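Local structure of BtGH115A (Bacteroides thetaiotaomicron, 5BY3) at residues C366-G371 against E730-N735. The protein probably hydrolyses glycosidic bonds as a family GH115 4-O-methyl-alpha-glucuronidase with specificity for decorated arabinogalactans. Numbering follows the deposited sequence.
Sequences CDDNYG and EEWKEN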
loop_
_atom_site.group_PDB
_atom_site.type_symbol
_atom_site.label_atom_id
_atom_site.label_comp_id
_atom_site.label_asym_id
_atom_site.label_seq_id
_atom_site.Cartn_x
_atom_site.Cartn_y
_atom_site.Cartn_z
ATOM N N CYS A 366 5.584 -1.441 -11.818
ATOM C CA CYS A 366 4.336 -1.864 -11.213
ATOM C C CYS A 366 4.461 -3.182 -10.479
ATOM O O CYS A 366 5.239 -4.031 -10.886
ATOM C CB CYS A 366 3.284 -1.983 -12.297
ATOM S SG CYS A 366 2.876 -0.345 -12.872
ATOM N N ASP A 367 3.702 -3.346 -9.392
ATOM C CA ASP A 367 3.598 -4.655 -8.751
ATOM C C ASP A 367 2.556 -5.459 -9.538
ATOM O O ASP A 367 1.960 -4.909 -10.436
ATOM C CB ASP A 367 3.243 -4.507 -7.270
ATOM C CG ASP A 367 1.748 -4.189 -7.024
ATOM O OD1 ASP A 367 0.920 -4.040 -7.970
ATOM O OD2 ASP A 367 1.398 -4.112 -5.840
ATOM N N ASP A 368 2.331 -6.735 -9.191
ATOM C CA ASP A 368 1.440 -7.607 -9.957
ATOM C C ASP A 368 0.022 -7.594 -9.363
ATOM O O ASP A 368 -0.743 -8.541 -9.514
ATOM C CB ASP A 368 2.022 -9.021 -9.971
ATOM C CG ASP A 368 2.104 -9.671 -8.556
ATOM O OD1 ASP A 368 1.858 -9.008 -7.516
ATOM O OD2 ASP A 368 2.406 -10.885 -8.493
ATOM N N ASN A 369 -0.283 -6.515 -8.656
ATOM C CA ASN A 369 -1.547 -6.291 -7.995
ATOM C C ASN A 369 -1.679 -7.009 -6.664
ATOM O O ASN A 369 -2.639 -6.749 -5.928
ATOM C CB ASN A 369 -2.749 -6.615 -8.913
ATOM C CG ASN A 369 -2.585 -6.064 -10.331
ATOM O OD1 ASN A 369 -2.661 -6.825 -11.315
ATOM N ND2 ASN A 369 -2.367 -4.764 -10.445
ATOM N N TYR A 370 -0.742 -7.918 -6.363
ATOM C CA TYR A 370 -0.737 -8.618 -5.084
ATOM C C TYR A 370 0.536 -8.331 -4.298
ATOM O O TYR A 370 0.956 -9.126 -3.438
ATOM C CB TYR A 370 -1.062 -10.094 -5.279
ATOM C CG TYR A 370 -2.432 -10.328 -5.940
ATOM C CD1 TYR A 370 -2.654 -10.034 -7.285
ATOM C CD2 TYR A 370 -3.526 -10.835 -5.201
ATOM C CE1 TYR A 370 -3.904 -10.234 -7.868
ATOM C CE2 TYR A 370 -4.790 -11.038 -5.782
ATOM C CZ TYR A 370 -4.971 -10.735 -7.102
ATOM O OH TYR A 370 -6.192 -10.917 -7.676
ATOM N N GLY A 371 1.121 -7.155 -4.546
ATOM C CA GLY A 371 2.241 -6.656 -3.745
ATOM C C GLY A 371 3.609 -7.258 -4.070
ATOM O O GLY A 371 4.560 -7.149 -3.264
ATOM N N GLU A 730 -1.744 -19.580 -15.055
ATOM C CA GLU A 730 -2.390 -20.427 -14.056
ATOM C C GLU A 730 -1.554 -20.544 -12.745
ATOM O O GLU A 730 -2.103 -20.365 -11.643
ATOM C CB GLU A 730 -2.674 -21.810 -14.673
ATOM C CG GLU A 730 -3.520 -22.753 -13.827
ATOM C CD GLU A 730 -4.872 -22.158 -13.467
ATOM O OE1 GLU A 730 -5.456 -21.422 -14.306
ATOM O OE2 GLU A 730 -5.334 -22.416 -12.335
ATOM N N GLU A 731 -0.242 -20.799 -12.872
ATOM C CA GLU A 731 0.661 -20.863 -11.731
ATOM C C GLU A 731 0.790 -19.552 -10.953
ATOM O O GLU A 731 0.806 -19.564 -9.718
ATOM C CB GLU A 731 2.051 -21.339 -12.129
ATOM C CG GLU A 731 2.900 -21.773 -10.959
ATOM C CD GLU A 731 4.206 -22.379 -11.404
ATOM O OE1 GLU A 731 5.163 -21.646 -11.797
ATOM O OE2 GLU A 731 4.276 -23.618 -11.329
ATOM N N TRP A 732 0.894 -18.439 -11.668
ATOM C CA TRP A 732 0.927 -17.146 -11.034
ATOM C C TRP A 732 -0.383 -16.899 -10.239
ATOM O O TRP A 732 -0.363 -16.245 -9.196
ATOM C CB TRP A 732 1.218 -16.027 -12.047
ATOM C CG TRP A 732 1.090 -14.648 -11.425
ATOM C CD1 TRP A 732 2.058 -13.937 -10.748
ATOM C CD2 TRP A 732 -0.110 -13.862 -11.341
ATOM N NE1 TRP A 732 1.533 -12.731 -10.284
ATOM C CE2 TRP A 732 0.212 -12.664 -10.637
ATOM C CE3 TRP A 732 -1.415 -14.034 -11.822
ATOM C CZ2 TRP A 732 -0.724 -11.647 -10.425
ATOM C CZ3 TRP A 732 -2.349 -13.026 -11.564
ATOM C CH2 TRP A 732 -1.994 -11.860 -10.874
ATOM N N LYS A 733 -1.492 -17.446 -10.713
ATOM C CA LYS A 733 -2.793 -17.193 -10.089
ATOM C C LYS A 733 -2.813 -17.938 -8.768
ATOM O O LYS A 733 -3.181 -17.385 -7.756
ATOM C CB LYS A 733 -3.953 -17.650 -10.996
ATOM C CG LYS A 733 -4.335 -16.627 -12.063
ATOM C CD LYS A 733 -5.329 -17.218 -13.047
ATOM C CE LYS A 733 -5.674 -16.245 -14.178
ATOM N NZ LYS A 733 -6.557 -16.921 -15.184
ATOM N N GLU A 734 -2.403 -19.195 -8.823
ATOM C CA GLU A 734 -2.190 -20.052 -7.682
ATOM C C GLU A 734 -1.237 -19.375 -6.708
ATOM O O GLU A 734 -1.535 -19.304 -5.514
ATOM C CB GLU A 734 -1.603 -21.392 -8.158
ATOM C CG GLU A 734 -2.536 -22.591 -8.148
ATOM C CD GLU A 734 -3.984 -22.229 -8.426
ATOM O OE1 GLU A 734 -4.281 -21.864 -9.578
ATOM O OE2 GLU A 734 -4.830 -22.307 -7.503
ATOM N N ASN A 735 -0.107 -18.881 -7.227
ATOM C CA ASN A 735 0.945 -18.307 -6.409
ATOM C C ASN A 735 0.370 -17.182 -5.535
ATOM O O ASN A 735 0.499 -17.235 -4.344
ATOM C CB ASN A 735 2.100 -17.765 -7.277
ATOM C CG ASN A 735 3.121 -18.854 -7.716
ATOM O OD1 ASN A 735 2.953 -20.071 -7.480
ATOM N ND2 ASN A 735 4.204 -18.392 -8.364
#
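Trp732 points its indole N-H at the carboxylate of Asp368. Trp732 NE1 donates to Asp368 OD2 at 2.7 Å, with an N-H...O angle of 158°. The oxygen lies near the indole plane, at the ring edge. It is met on its anti side, with the donor tilted out of the carboxylate plane. The carboxylate is turned steeply against the indole plane. Trp732 CG is anti to the backbone N (chi1 173°), and the indole reaches from helix 730-738 to the loop. Trp732 CZ2 lies 3.2 Å from Asp368 O, which sits in the indole plane at the ring edge. The loop follows the C-terminal end of strand 362-366 in the eight-stranded TIM barrel. The helix belongs to the beta-rich C-terminal region, so the contact joins these two parts. Asp368 OD1 accepts from Tyr370 N at 3.0 Å, an Asx turn, and also from Tyr372 N. His700 is a second partner of OD2. These bonds hold both carboxylate oxygens. The Tyr370 ring meets the Trp732 six-membered ring obliquely, their planes 83° apart. Tyr370 CE1 is 3.9 Å from Trp732 CH2. The hydroxyl of Tyr370 bonds to the backbone oxygen of His401, while Arg374 makes a cation-pi contact with Trp732.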